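Local coordinates for protein acyl-coenzyme A oxidase (Caenorhabditis elegans, PDB 5K3J) that catalyses the FAD-dependent desaturation of an ascaroside CoA thioester with a five-carbon side chain, the first step of peroxisomal beta-oxidation in pheromone biosynthesis, at residues A[105-110]-A[240-245]; A[157-162]-A[211-216]; A[298-303]-A[423-428]. All coordinates share one frame; numbering follows the deposited sequence.

Interaction 1 of 3, residues A[105-110]-A[240-245]; sequences GYEGHP and KMNFNA
Backbone polar contacts come first: the amide N of A245 donates to E107 O at 3.0 Å, reaching the carbonyl from above its plane, and F243 CA adds a CH...O contact to the same oxygen. A water bridges the side chains, donating to E107 OE1 and N242 OD1 while accepting from the backbone N of N244. Two bonds tie K240 to N244, K240 N to N244 OD1 and N244 ND2 to K240 O. E107 also forms a salt bridge with K69. Packing follows. With CG anti to the backbone N, F243 swings its ring edge to Y106 O, which lies 3.2 Å from CE1 in the ring plane, and G108 CA sits 3.7 Å from CE1. A245 CB points at 105-110 and packs on the carbonyls of E107 and G108, with E107 CB 4.0 Å from A245 CB. One backbone hydrogen bond and a bridging water thus join the loop after helix 93-103 to that after strand 232-236, beside F243, which lines the substrate pocket.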
loop_
_atom_site.group_PDB
_atom_site.type_symbol
_atom_site.label_atom_id
_atom_site.label_comp_id
_atom_site.label_asym_id
_atom_site.label_seq_id
_atom_site.Cartn_x
_atom_site.Cartn_y
_atom_site.Cartn_z
ATOM N N GLY A 105 -14.239 -2.852 -15.643
ATOM C CA GLY A 105 -13.112 -2.937 -14.738
ATOM C C GLY A 105 -13.364 -2.177 -13.452
ATOM O O GLY A 105 -14.499 -1.799 -13.146
ATOM N N TYR A 106 -12.295 -1.935 -12.705
ATOM C CA TYR A 106 -12.418 -1.337 -11.389
ATOM C C TYR A 106 -12.084 0.152 -11.371
ATOM O O TYR A 106 -12.406 0.845 -10.408
ATOM C CB TYR A 106 -11.512 -2.061 -10.401
ATOM C CG TYR A 106 -11.620 -3.568 -10.411
ATOM C CD1 TYR A 106 -12.837 -4.210 -10.616
ATOM C CD2 TYR A 106 -10.493 -4.350 -10.207
ATOM C CE1 TYR A 106 -12.920 -5.594 -10.619
ATOM C CE2 TYR A 106 -10.568 -5.724 -10.208
ATOM C CZ TYR A 106 -11.784 -6.341 -10.414
ATOM O OH TYR A 106 -11.876 -7.714 -10.417
ATOM N N GLU A 107 -11.459 0.647 -12.435
ATOM C CA GLU A 107 -10.874 1.985 -12.410
ATOM C C GLU A 107 -11.885 3.121 -12.575
ATOM O O GLU A 107 -11.523 4.293 -12.466
ATOM C CB GLU A 107 -9.792 2.092 -13.481
ATOM C CG GLU A 107 -8.818 0.933 -13.447
ATOM C CD GLU A 107 -7.497 1.263 -14.104
ATOM O OE1 GLU A 107 -7.180 2.465 -14.230
ATOM O OE2 GLU A 107 -6.777 0.318 -14.491
ATOM N N GLY A 108 -13.145 2.782 -12.832
ATOM C CA GLY A 108 -14.209 3.770 -12.818
ATOM C C GLY A 108 -14.913 3.980 -14.144
ATOM O O GLY A 108 -14.335 3.769 -15.212
ATOM N N HIS A 109 -16.170 4.404 -14.060
ATOM C CA HIS A 109 -16.994 4.681 -15.232
ATOM C C HIS A 109 -18.130 5.624 -14.826
ATOM O O HIS A 109 -18.445 5.735 -13.639
ATOM C CB HIS A 109 -17.535 3.379 -15.827
ATOM C CG HIS A 109 -18.394 2.595 -14.884
ATOM N ND1 HIS A 109 -19.767 2.722 -14.849
ATOM C CD2 HIS A 109 -18.077 1.676 -13.943
ATOM C CE1 HIS A 109 -20.257 1.911 -13.928
ATOM N NE2 HIS A 109 -19.253 1.266 -13.362
ATOM N N PRO A 110 -18.744 6.315 -15.803
ATOM C CA PRO A 110 -19.783 7.313 -15.512
ATOM C C PRO A 110 -20.942 6.831 -14.630
ATOM O O PRO A 110 -21.639 7.668 -14.061
ATOM C CB PRO A 110 -20.298 7.679 -16.908
ATOM C CG PRO A 110 -19.128 7.493 -17.782
ATOM C CD PRO A 110 -18.397 6.300 -17.237
ATOM N N LYS A 240 -5.927 11.080 -8.586
ATOM C CA LYS A 240 -6.058 10.392 -7.309
ATOM C C LYS A 240 -5.062 9.243 -7.202
ATOM O O LYS A 240 -4.407 8.894 -8.187
ATOM C CB LYS A 240 -7.488 9.875 -7.134
ATOM C CG LYS A 240 -8.540 10.980 -7.056
ATOM C CD LYS A 240 -9.899 10.523 -7.575
ATOM C CE LYS A 240 -9.813 10.100 -9.031
ATOM N NZ LYS A 240 -11.135 10.124 -9.711
ATOM N N MET A 241 -4.947 8.665 -6.008
ATOM C CA MET A 241 -4.104 7.490 -5.790
ATOM C C MET A 241 -4.459 6.404 -6.797
ATOM O O MET A 241 -3.587 5.740 -7.357
ATOM C CB MET A 241 -4.257 6.965 -4.359
ATOM C CG MET A 241 -3.514 5.660 -4.116
ATOM S SD MET A 241 -3.582 5.085 -2.408
ATOM C CE MET A 241 -2.274 3.861 -2.411
ATOM N N ASN A 242 -5.756 6.246 -7.027
ATOM C CA ASN A 242 -6.257 5.403 -8.098
ATOM C C ASN A 242 -7.686 5.794 -8.436
ATOM O O ASN A 242 -8.133 6.879 -8.066
ATOM C CB ASN A 242 -6.182 3.927 -7.716
ATOM C CG ASN A 242 -5.880 3.043 -8.904
ATOM O OD1 ASN A 242 -6.718 2.857 -9.788
ATOM N ND2 ASN A 242 -4.673 2.497 -8.937
ATOM N N PHE A 243 -8.394 4.903 -9.128
ATOM C CA PHE A 243 -9.783 5.132 -9.511
ATOM C C PHE A 243 -9.877 6.334 -10.449
ATOM O O PHE A 243 -10.853 7.083 -10.414
ATOM C CB PHE A 243 -10.654 5.339 -8.264
ATOM C CG PHE A 243 -12.109 5.018 -8.469
ATOM C CD1 PHE A 243 -12.494 3.778 -8.945
ATOM C CD2 PHE A 243 -13.092 5.942 -8.152
ATOM C CE1 PHE A 243 -13.825 3.470 -9.132
ATOM C CE2 PHE A 243 -14.430 5.639 -8.330
ATOM C CZ PHE A 243 -14.797 4.401 -8.819
ATOM N N ASN A 244 -8.867 6.503 -11.300
ATOM C CA ASN A 244 -8.735 7.715 -12.110
ATOM C C ASN A 244 -9.445 7.692 -13.467
ATOM O O ASN A 244 -9.350 8.650 -14.233
ATOM C CB ASN A 244 -7.251 8.029 -12.330
ATOM C CG ASN A 244 -6.555 8.474 -11.059
ATOM O OD1 ASN A 244 -6.814 9.564 -10.547
ATOM N ND2 ASN A 244 -5.659 7.636 -10.548
ATOM N N ALA A 245 -10.150 6.611 -13.775
ATOM C CA ALA A 245 -10.986 6.607 -14.968
ATOM C C ALA A 245 -12.334 7.207 -14.599
ATOM O O ALA A 245 -13.139 7.558 -15.460
ATOM C CB ALA A 245 -11.142 5.202 -15.533
HETATM O O HOH W 1 -6.923 4.138 -12.182
#

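Interaction 2 of 3, residues A[157-162]-A[211-216]; sequences NLRNLE and YGPHFF. With 6QA (~{S}-[2-[3-[[(2~{R})-4-[[[(2~{R},3~{S},4~{R},5~{R})-5-(6-aminopurin-9-yl)-4-oxidanyl-3-phosphonooxy-oxolan-2-yl]methoxy-oxidanyl-phosphoryl]oxy-oxidanyl-phosphoryl]oxy-3,3-dimethyl-2-oxidanyl-butanoyl]amino]propanoylamino]ethyl] 5-[(2~{R},3~{R},5~{R},6~{S})-6-methyl-3,5-bis(oxidanyl)oxan-2-yl]oxypentanethioate), chain E.
One face of the R159 guanidinium carries P213 CD, 3.9 Å from NH1, while G212 CA and the ligand phosphate oxygen O30 approach it obliquely. The H214 ring has Y211 O and G212 C at its edge, in plane, and its ND1 donates to G212 O at 3.0 Å from above the carbonyl plane. R159 reaches the proline by bending: CG lies beside the backbone N (chi1 -65°), and two further bends at chi2 and chi3 bring the tip back toward strand 210-219, so that the two side chains cross at about a right angle. On the way CG and CD run alongside the pyrophosphate of the ascaroside-CoA. P213 CG rests 3.8 Å from L158 O and P213 CB meets L161 CD1 at 4.5 Å, while L158 CG lies 3.4 Å from the pantetheine amide oxygen O56. N157 OD1 accepts from R159 N to form an Asx turn, and N157 ND2 bonds N160 OD1 as well as E329 of the second subunit. Loop 157-162, between strands 147-148 and 164-168, thus lies against strand 210-219 of the mixed sheet, at the CoA pyrophosphate. No hydrogen bond joins the two segments, so van der Waals packing on a proline carries the contact. R159 NH1 also sits close to K283 NZ, a like-charge pair that the neighbouring pyrophosphate would probably offset; K283 itself bonds the ligand.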
loop_
_atom_site.group_PDB
_atom_site.type_symbol
_atom_site.label_atom_id
_atom_site.label_comp_id
_atom_site.label_asym_id
_atom_site.label_seq_id
_atom_site.Cartn_x
_atom_site.Cartn_y
_atom_site.Cartn_z
ATOM N N ASN A 157 -18.054 13.259 10.036
ATOM C CA ASN A 157 -19.073 13.865 10.890
ATOM C C ASN A 157 -20.213 14.508 10.102
ATOM O O ASN A 157 -20.087 15.632 9.615
ATOM C CB ASN A 157 -18.423 14.903 11.806
ATOM C CG ASN A 157 -19.414 15.570 12.733
ATOM O OD1 ASN A 157 -20.469 15.015 13.039
ATOM N ND2 ASN A 157 -19.080 16.772 13.188
ATOM N N LEU A 158 -21.329 13.794 9.997
ATOM C CA LEU A 158 -22.478 14.262 9.228
ATOM C C LEU A 158 -23.355 15.228 10.018
ATOM O O LEU A 158 -24.318 15.781 9.483
ATOM C CB LEU A 158 -23.318 13.071 8.757
ATOM C CG LEU A 158 -22.620 12.079 7.819
ATOM C CD1 LEU A 158 -23.602 11.029 7.343
ATOM C CD2 LEU A 158 -21.985 12.806 6.638
ATOM N N ARG A 159 -23.028 15.419 11.293
ATOM C CA ARG A 159 -23.815 16.301 12.148
ATOM C C ARG A 159 -23.513 17.766 11.918
ATOM O O ARG A 159 -24.232 18.630 12.389
ATOM C CB ARG A 159 -23.597 15.941 13.636
ATOM C CG ARG A 159 -24.096 14.581 14.046
ATOM C CD ARG A 159 -25.508 14.305 13.537
ATOM N NE ARG A 159 -26.462 15.332 13.934
ATOM C CZ ARG A 159 -27.775 15.226 13.763
ATOM N NH1 ARG A 159 -28.293 14.133 13.209
ATOM N NH2 ARG A 159 -28.572 16.209 14.157
ATOM N N ASN A 160 -22.425 18.040 11.216
ATOM C CA ASN A 160 -21.998 19.420 11.036
ATOM C C ASN A 160 -21.624 19.772 9.608
ATOM O O ASN A 160 -20.683 20.526 9.384
ATOM C CB ASN A 160 -20.814 19.750 11.965
ATOM C CG ASN A 160 -21.176 19.645 13.432
ATOM O OD1 ASN A 160 -21.314 18.545 13.970
ATOM N ND2 ASN A 160 -21.319 20.786 14.091
ATOM N N LEU A 161 -22.356 19.217 8.650
ATOM C CA LEU A 161 -22.209 19.616 7.252
ATOM C C LEU A 161 -22.654 21.069 7.102
ATOM O O LEU A 161 -23.580 21.508 7.780
ATOM C CB LEU A 161 -23.028 18.715 6.322
ATOM C CG LEU A 161 -22.855 17.199 6.452
ATOM C CD1 LEU A 161 -23.779 16.478 5.467
ATOM C CD2 LEU A 161 -21.402 16.766 6.264
ATOM N N GLU A 162 -21.996 21.813 6.220
ATOM C CA GLU A 162 -22.258 23.246 6.099
ATOM C C GLU A 162 -23.218 23.592 4.954
ATOM O O GLU A 162 -23.605 24.749 4.790
ATOM C CB GLU A 162 -20.937 24.000 5.920
ATOM C CG GLU A 162 -19.837 23.583 6.893
ATOM C CD GLU A 162 -18.513 24.264 6.596
ATOM O OE1 GLU A 162 -18.426 25.500 6.754
ATOM O OE2 GLU A 162 -17.555 23.563 6.206
ATOM N N TYR A 211 -32.956 20.196 11.593
ATOM C CA TYR A 211 -33.495 18.844 11.619
ATOM C C TYR A 211 -32.509 17.758 11.206
ATOM O O TYR A 211 -32.888 16.600 11.085
ATOM C CB TYR A 211 -34.749 18.787 10.729
ATOM C CG TYR A 211 -35.912 19.549 11.300
ATOM C CD1 TYR A 211 -36.647 19.026 12.351
ATOM C CD2 TYR A 211 -36.269 20.791 10.798
ATOM C CE1 TYR A 211 -37.718 19.717 12.886
ATOM C CE2 TYR A 211 -37.341 21.491 11.323
ATOM C CZ TYR A 211 -38.060 20.950 12.367
ATOM O OH TYR A 211 -39.124 21.645 12.892
ATOM N N GLY A 212 -31.260 18.136 10.975
ATOM C CA GLY A 212 -30.256 17.170 10.583
ATOM C C GLY A 212 -30.146 17.018 9.077
ATOM O O GLY A 212 -30.871 17.671 8.331
ATOM N N PRO A 213 -29.233 16.150 8.619
ATOM C CA PRO A 213 -28.990 15.943 7.185
ATOM C C PRO A 213 -30.119 15.179 6.485
ATOM O O PRO A 213 -30.622 14.198 7.036
ATOM C CB PRO A 213 -27.695 15.135 7.173
ATOM C CG PRO A 213 -27.702 14.411 8.478
ATOM C CD PRO A 213 -28.312 15.360 9.455
ATOM N N HIS A 214 -30.509 15.626 5.293
ATOM C CA HIS A 214 -31.563 14.969 4.520
ATOM C C HIS A 214 -31.173 14.844 3.048
ATOM O O HIS A 214 -30.148 15.375 2.631
ATOM C CB HIS A 214 -32.878 15.737 4.653
ATOM C CG HIS A 214 -33.551 15.561 5.978
ATOM N ND1 HIS A 214 -32.977 15.962 7.165
ATOM C CD2 HIS A 214 -34.750 15.022 6.305
ATOM C CE1 HIS A 214 -33.792 15.676 8.165
ATOM N NE2 HIS A 214 -34.876 15.108 7.669
ATOM N N PHE A 215 -31.988 14.143 2.263
ATOM C CA PHE A 215 -31.677 13.916 0.854
ATOM C C PHE A 215 -32.525 14.784 -0.074
ATOM O O PHE A 215 -33.748 14.814 0.033
ATOM C CB PHE A 215 -31.857 12.441 0.499
ATOM C CG PHE A 215 -30.805 11.551 1.082
ATOM C CD1 PHE A 215 -29.591 11.375 0.438
ATOM C CD2 PHE A 215 -31.030 10.889 2.277
ATOM C CE1 PHE A 215 -28.621 10.555 0.979
ATOM C CE2 PHE A 215 -30.068 10.072 2.821
ATOM C CZ PHE A 215 -28.856 9.903 2.168
ATOM N N PHE A 216 -31.859 15.488 -0.983
ATOM C CA PHE A 216 -32.536 16.342 -1.949
ATOM C C PHE A 216 -32.068 16.015 -3.361
ATOM O O PHE A 216 -30.877 16.084 -3.662
ATOM C CB PHE A 216 -32.290 17.827 -1.648
ATOM C CG PHE A 216 -32.692 18.240 -0.270
ATOM C CD1 PHE A 216 -31.851 18.006 0.801
ATOM C CD2 PHE A 216 -33.901 18.874 -0.047
ATOM C CE1 PHE A 216 -32.212 18.381 2.065
ATOM C CE2 PHE A 216 -34.266 19.256 1.220
ATOM C CZ PHE A 216 -33.425 19.004 2.278
HETATM P P26 6QA E . -23.684 11.046 13.188
HETATM P P29 6QA E . -24.928 10.953 15.936
HETATM P P50 6QA E . -24.338 5.536 20.357
HETATM O O01 6QA E . -16.310 -0.260 -3.743
HETATM C C02 6QA E . -17.575 0.433 -3.674
HETATM C C03 6QA E . -17.171 1.897 -3.914
HETATM O O04 6QA E . -18.171 2.753 -3.603
HETATM C C05 6QA E . -18.340 3.026 -2.249
HETATM C C06 6QA E . -18.169 4.557 -2.047
HETATM C C07 6QA E . -19.082 4.978 -0.872
HETATM C C08 6QA E . -19.411 6.463 -1.014
HETATM C C09 6QA E . -18.980 7.217 0.174
HETATM S S10 6QA E . -20.320 8.290 0.905
HETATM C C11 6QA E . -20.577 8.041 2.684
HETATM C C12 6QA E . -19.475 7.327 3.412
HETATM N N13 6QA E . -19.146 8.096 4.553
HETATM C C14 6QA E . -19.344 7.584 5.893
HETATM C C15 6QA E . -18.953 8.459 7.137
HETATM C C16 6QA E . -20.238 8.627 8.016
HETATM N N17 6QA E . -19.953 8.400 9.445
HETATM C C18 6QA E . -20.860 9.009 10.428
HETATM C C19 6QA E . -20.594 8.791 11.916
HETATM O O20 6QA E . -19.357 8.133 12.075
HETATM C C21 6QA E . -21.715 7.940 12.578
HETATM C C22 6QA E . -21.332 7.975 14.122
HETATM C C23 6QA E . -21.712 6.507 11.950
HETATM C C24 6QA E . -23.131 8.490 12.439
HETATM O O25 6QA E . -23.457 9.424 13.489
HETATM O O27 6QA E . -22.421 11.740 12.656
HETATM O O28 6QA E . -24.152 11.727 14.681
HETATM O O30 6QA E . -26.357 11.504 15.988
HETATM O O31 6QA E . -24.868 9.292 15.687
HETATM C C32 6QA E . -24.337 8.431 16.622
HETATM C C33 6QA E . -25.555 7.708 17.337
HETATM O O34 6QA E . -26.446 7.370 16.486
HETATM C C35 6QA E . -26.539 5.748 16.401
HETATM N N36 6QA E . -26.368 5.342 14.996
HETATM C C37 6QA E . -25.454 5.819 14.146
HETATM N N38 6QA E . -25.573 5.252 12.945
HETATM C C39 6QA E . -26.611 4.369 13.007
HETATM C C40 6QA E . -27.125 4.427 14.303
HETATM N N41 6QA E . -28.184 3.638 14.633
HETATM C C42 6QA E . -28.713 2.819 13.724
HETATM N N43 6QA E . -28.246 2.740 12.460
HETATM C C44 6QA E . -27.215 3.487 12.066
HETATM N N45 6QA E . -26.708 3.401 10.693
HETATM C C46 6QA E . -25.626 5.253 17.180
HETATM O O47 6QA E . -26.231 4.265 18.132
HETATM C C48 6QA E . -25.023 6.410 17.971
HETATM O O49 6QA E . -25.378 6.356 19.314
HETATM O O51 6QA E . -23.768 6.516 21.340
HETATM O O52 6QA E . -23.204 4.877 19.555
HETATM O O53 6QA E . -25.096 4.447 21.065
HETATM O O54 6QA E . -24.218 11.273 17.228
HETATM O O55 6QA E . -24.813 11.234 12.192
HETATM O O56 6QA E . -21.780 9.680 10.061
HETATM O O57 6QA E . -19.806 6.508 6.083
HETATM O O58 6QA E . -17.819 7.094 0.546
HETATM O O59 6QA E . -16.822 2.124 -5.307
HETATM C C60 6QA E . -17.878 1.758 -6.202
HETATM C C61 6QA E . -17.342 2.156 -7.559
HETATM C C62 6QA E . -18.233 0.255 -6.052
HETATM C C63 6QA E . -18.535 -0.104 -4.659
HETATM O O64 6QA E . -19.421 -0.041 -6.868
#

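Interaction 3 of 3, residues A[298-303]-A[423-428]; sequences MEQGLF and GIAIGG. With 6QA (~{S}-[2-[3-[[(2~{R})-4-[[[(2~{R},3~{S},4~{R},5~{R})-5-(6-aminopurin-9-yl)-4-oxidanyl-3-phosphonooxy-oxolan-2-yl]methoxy-oxidanyl-phosphoryl]oxy-oxidanyl-phosphoryl]oxy-3,3-dimethyl-2-oxidanyl-butanoyl]amino]propanoylamino]ethyl] 5-[(2~{R},3~{R},5~{R},6~{S})-6-methyl-3,5-bis(oxidanyl)oxan-2-yl]oxypentanethioate), chain E.
Two torsion patterns send neighbouring side chains of helix 287-315 to different partners: E299 CG is anti to the backbone N (chi1 -176°) and its chain runs extended to the substrate, whereas Q300 has CG beside the backbone N and bends at chi2 (-89°) toward helix 418-426. This is helix-helix packing within the C-alpha1 domain of the acyl-CoA oxidase fold. Q300 NE2 donates to A425 O at 2.9 Å (N-H...O angle 158°), in the carbonyl plane on a lone pair; G428 N binds the same oxygen, so two donors grip it. G428 CA lies 3.9 Å from Q300 NE2. An alanine in place of Q300 would lose the bond to A425 O and would probably loosen the join between the helices ahead of the substrate-binding Y431. F303 supplies the apolar part, its CD2 3.4 Å from A425 CB and its CZ 3.8 Å from I424 CG2, the F303 and I424 side chains crossing at about a right angle. E299, important for substrate specificity, ends at the ascarylose sugar, where hydroxyl O01 donates to OE1 at 2.9 Å.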
loop_
_atom_site.group_PDB
_atom_site.type_symbol
_atom_site.label_atom_id
_atom_site.label_comp_id
_atom_site.label_asym_id
_atom_site.label_seq_id
_atom_site.Cartn_x
_atom_site.Cartn_y
_atom_site.Cartn_z
ATOM N N MET A 298 -17.749 -9.087 0.650
ATOM C CA MET A 298 -17.778 -9.829 -0.601
ATOM C C MET A 298 -16.777 -9.264 -1.601
ATOM O O MET A 298 -15.977 -10.000 -2.178
ATOM C CB MET A 298 -19.184 -9.787 -1.192
ATOM C CG MET A 298 -19.290 -10.356 -2.588
ATOM S SD MET A 298 -19.058 -12.136 -2.619
ATOM C CE MET A 298 -20.460 -12.650 -1.633
ATOM N N GLU A 299 -16.833 -7.949 -1.795
ATOM C CA GLU A 299 -16.045 -7.266 -2.818
ATOM C C GLU A 299 -14.558 -7.182 -2.463
ATOM O O GLU A 299 -13.694 -7.349 -3.329
ATOM C CB GLU A 299 -16.598 -5.862 -3.047
ATOM C CG GLU A 299 -15.906 -5.092 -4.153
ATOM C CD GLU A 299 -16.356 -3.648 -4.221
ATOM O OE1 GLU A 299 -16.688 -3.080 -3.159
ATOM O OE2 GLU A 299 -16.378 -3.079 -5.334
ATOM N N GLN A 300 -14.256 -6.919 -1.193
ATOM C CA GLN A 300 -12.871 -6.915 -0.747
ATOM C C GLN A 300 -12.415 -8.348 -0.520
ATOM O O GLN A 300 -11.280 -8.592 -0.117
ATOM C CB GLN A 300 -12.696 -6.074 0.523
ATOM C CG GLN A 300 -13.026 -4.605 0.386
ATOM C CD GLN A 300 -11.839 -3.776 -0.043
ATOM O OE1 GLN A 300 -10.692 -4.148 0.191
ATOM N NE2 GLN A 300 -12.111 -2.642 -0.672
ATOM N N GLY A 301 -13.303 -9.294 -0.805
ATOM C CA GLY A 301 -12.931 -10.690 -0.866
ATOM C C GLY A 301 -12.518 -11.066 -2.278
ATOM O O GLY A 301 -11.664 -11.932 -2.473
ATOM N N LEU A 302 -13.091 -10.381 -3.267
ATOM C CA LEU A 302 -12.857 -10.714 -4.674
ATOM C C LEU A 302 -11.625 -10.023 -5.276
ATOM O O LEU A 302 -10.878 -10.658 -6.021
ATOM C CB LEU A 302 -14.101 -10.389 -5.506
ATOM C CG LEU A 302 -15.271 -11.352 -5.285
ATOM C CD1 LEU A 302 -16.551 -10.863 -5.952
ATOM C CD2 LEU A 302 -14.909 -12.743 -5.786
ATOM N N PHE A 303 -11.418 -8.741 -4.970
ATOM C CA PHE A 303 -10.174 -8.048 -5.319
ATOM C C PHE A 303 -8.961 -8.870 -4.889
ATOM O O PHE A 303 -8.006 -9.052 -5.644
ATOM C CB PHE A 303 -10.093 -6.689 -4.629
ATOM C CG PHE A 303 -11.014 -5.646 -5.185
ATOM C CD1 PHE A 303 -11.150 -5.448 -6.550
ATOM C CD2 PHE A 303 -11.729 -4.832 -4.320
ATOM C CE1 PHE A 303 -11.995 -4.457 -7.034
ATOM C CE2 PHE A 303 -12.572 -3.849 -4.797
ATOM C CZ PHE A 303 -12.705 -3.662 -6.159
ATOM N N GLY A 423 -4.411 -0.121 -5.277
ATOM C CA GLY A 423 -4.853 1.267 -5.251
ATOM C C GLY A 423 -6.362 1.417 -5.188
ATOM O O GLY A 423 -6.883 2.256 -4.458
ATOM N N ILE A 424 -7.063 0.589 -5.954
ATOM C CA ILE A 424 -8.522 0.619 -5.998
ATOM C C ILE A 424 -9.154 0.210 -4.662
ATOM O O ILE A 424 -9.900 0.983 -4.054
ATOM C CB ILE A 424 -9.062 -0.300 -7.118
ATOM C CG1 ILE A 424 -8.826 0.331 -8.491
ATOM C CG2 ILE A 424 -10.540 -0.574 -6.925
ATOM C CD1 ILE A 424 -9.505 1.673 -8.667
ATOM N N ALA A 425 -8.839 -0.997 -4.205
ATOM C CA ALA A 425 -9.490 -1.570 -3.032
ATOM C C ALA A 425 -9.133 -0.855 -1.732
ATOM O O ALA A 425 -9.983 -0.702 -0.855
ATOM C CB ALA A 425 -9.145 -3.042 -2.923
ATOM N N ILE A 426 -7.880 -0.421 -1.614
ATOM C CA ILE A 426 -7.388 0.192 -0.379
ATOM C C ILE A 426 -8.180 1.449 -0.033
ATOM O O ILE A 426 -8.215 1.872 1.123
ATOM C CB ILE A 426 -5.884 0.549 -0.470
ATOM C CG1 ILE A 426 -5.291 0.779 0.926
ATOM C CG2 ILE A 426 -5.655 1.759 -1.376
ATOM C CD1 ILE A 426 -5.475 -0.379 1.864
ATOM N N GLY A 427 -8.828 2.037 -1.034
ATOM C CA GLY A 427 -9.738 3.145 -0.806
ATOM C C GLY A 427 -10.864 2.741 0.128
ATOM O O GLY A 427 -11.462 3.578 0.804
ATOM N N GLY A 428 -11.143 1.439 0.168
ATOM C CA GLY A 428 -12.152 0.877 1.049
ATOM C C GLY A 428 -11.869 1.107 2.519
ATOM O O GLY A 428 -12.760 0.990 3.365
HETATM P P26 6QA E . -23.684 11.046 13.188
HETATM P P29 6QA E . -24.928 10.953 15.936
HETATM P P50 6QA E . -24.338 5.536 20.357
HETATM O O01 6QA E . -16.310 -0.260 -3.743
HETATM C C02 6QA E . -17.575 0.433 -3.674
HETATM C C03 6QA E . -17.171 1.897 -3.914
HETATM O O04 6QA E . -18.171 2.753 -3.603
HETATM C C05 6QA E . -18.340 3.026 -2.249
HETATM C C06 6QA E . -18.169 4.557 -2.047
HETATM C C07 6QA E . -19.082 4.978 -0.872
HETATM C C08 6QA E . -19.411 6.463 -1.014
HETATM C C09 6QA E . -18.980 7.217 0.174
HETATM S S10 6QA E . -20.320 8.290 0.905
HETATM C C11 6QA E . -20.577 8.041 2.684
HETATM C C12 6QA E . -19.475 7.327 3.412
HETATM N N13 6QA E . -19.146 8.096 4.553
HETATM C C14 6QA E . -19.344 7.584 5.893
HETATM C C15 6QA E . -18.953 8.459 7.137
HETATM C C16 6QA E . -20.238 8.627 8.016
HETATM N N17 6QA E . -19.953 8.400 9.445
HETATM C C18 6QA E . -20.860 9.009 10.428
HETATM C C19 6QA E . -20.594 8.791 11.916
HETATM O O20 6QA E . -19.357 8.133 12.075
HETATM C C21 6QA E . -21.715 7.940 12.578
HETATM C C22 6QA E . -21.332 7.975 14.122
HETATM C C23 6QA E . -21.712 6.507 11.950
HETATM C C24 6QA E . -23.131 8.490 12.439
HETATM O O25 6QA E . -23.457 9.424 13.489
HETATM O O27 6QA E . -22.421 11.740 12.656
HETATM O O28 6QA E . -24.152 11.727 14.681
HETATM O O30 6QA E . -26.357 11.504 15.988
HETATM O O31 6QA E . -24.868 9.292 15.687
HETATM C C32 6QA E . -24.337 8.431 16.622
HETATM C C33 6QA E . -25.555 7.708 17.337
HETATM O O34 6QA E . -26.446 7.370 16.486
HETATM C C35 6QA E . -26.539 5.748 16.401
HETATM N N36 6QA E . -26.368 5.342 14.996
HETATM C C37 6QA E . -25.454 5.819 14.146
HETATM N N38 6QA E . -25.573 5.252 12.945
HETATM C C39 6QA E . -26.611 4.369 13.007
HETATM C C40 6QA E . -27.125 4.427 14.303
HETATM N N41 6QA E . -28.184 3.638 14.633
HETATM C C42 6QA E . -28.713 2.819 13.724
HETATM N N43 6QA E . -28.246 2.740 12.460
HETATM C C44 6QA E . -27.215 3.487 12.066
HETATM N N45 6QA E . -26.708 3.401 10.693
HETATM C C46 6QA E . -25.626 5.253 17.180
HETATM O O47 6QA E . -26.231 4.265 18.132
HETATM C C48 6QA E . -25.023 6.410 17.971
HETATM O O49 6QA E . -25.378 6.356 19.314
HETATM O O51 6QA E . -23.768 6.516 21.340
HETATM O O52 6QA E . -23.204 4.877 19.555
HETATM O O53 6QA E . -25.096 4.447 21.065
HETATM O O54 6QA E . -24.218 11.273 17.228
HETATM O O55 6QA E . -24.813 11.234 12.192
HETATM O O56 6QA E . -21.780 9.680 10.061
HETATM O O57 6QA E . -19.806 6.508 6.083
HETATM O O58 6QA E . -17.819 7.094 0.546
HETATM O O59 6QA E . -16.822 2.124 -5.307
HETATM C C60 6QA E . -17.878 1.758 -6.202
HETATM C C61 6QA E . -17.342 2.156 -7.559
HETATM C C62 6QA E . -18.233 0.255 -6.052
HETATM C C63 6QA E . -18.535 -0.104 -4.659
HETATM O O64 6QA E . -19.421 -0.041 -6.868
#

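How the interactions relate
Interaction 3 is the core, about 4 Å from the centre of the chain, and all its touching residues are buried. Interaction 1, partly buried and about 14 Å out, meets it: I424 CD1 of 423-428 packs on Y106, N242 and F243, and F303 meets Y106 edge-to-face. Interaction 2 lies about 25 Å out on the beta domain, apart from both, mostly buried, with R159 at its exposed edge. Chemistry follows place: apolar packing and a hydrogen bond from a side-chain amide join helices at the centre, one backbone hydrogen bond and a water join the loops, and charge and proline packing lie at the CoA end. The ligand touches all three, F243 included: pyrophosphate at 2, ascarylose at 3.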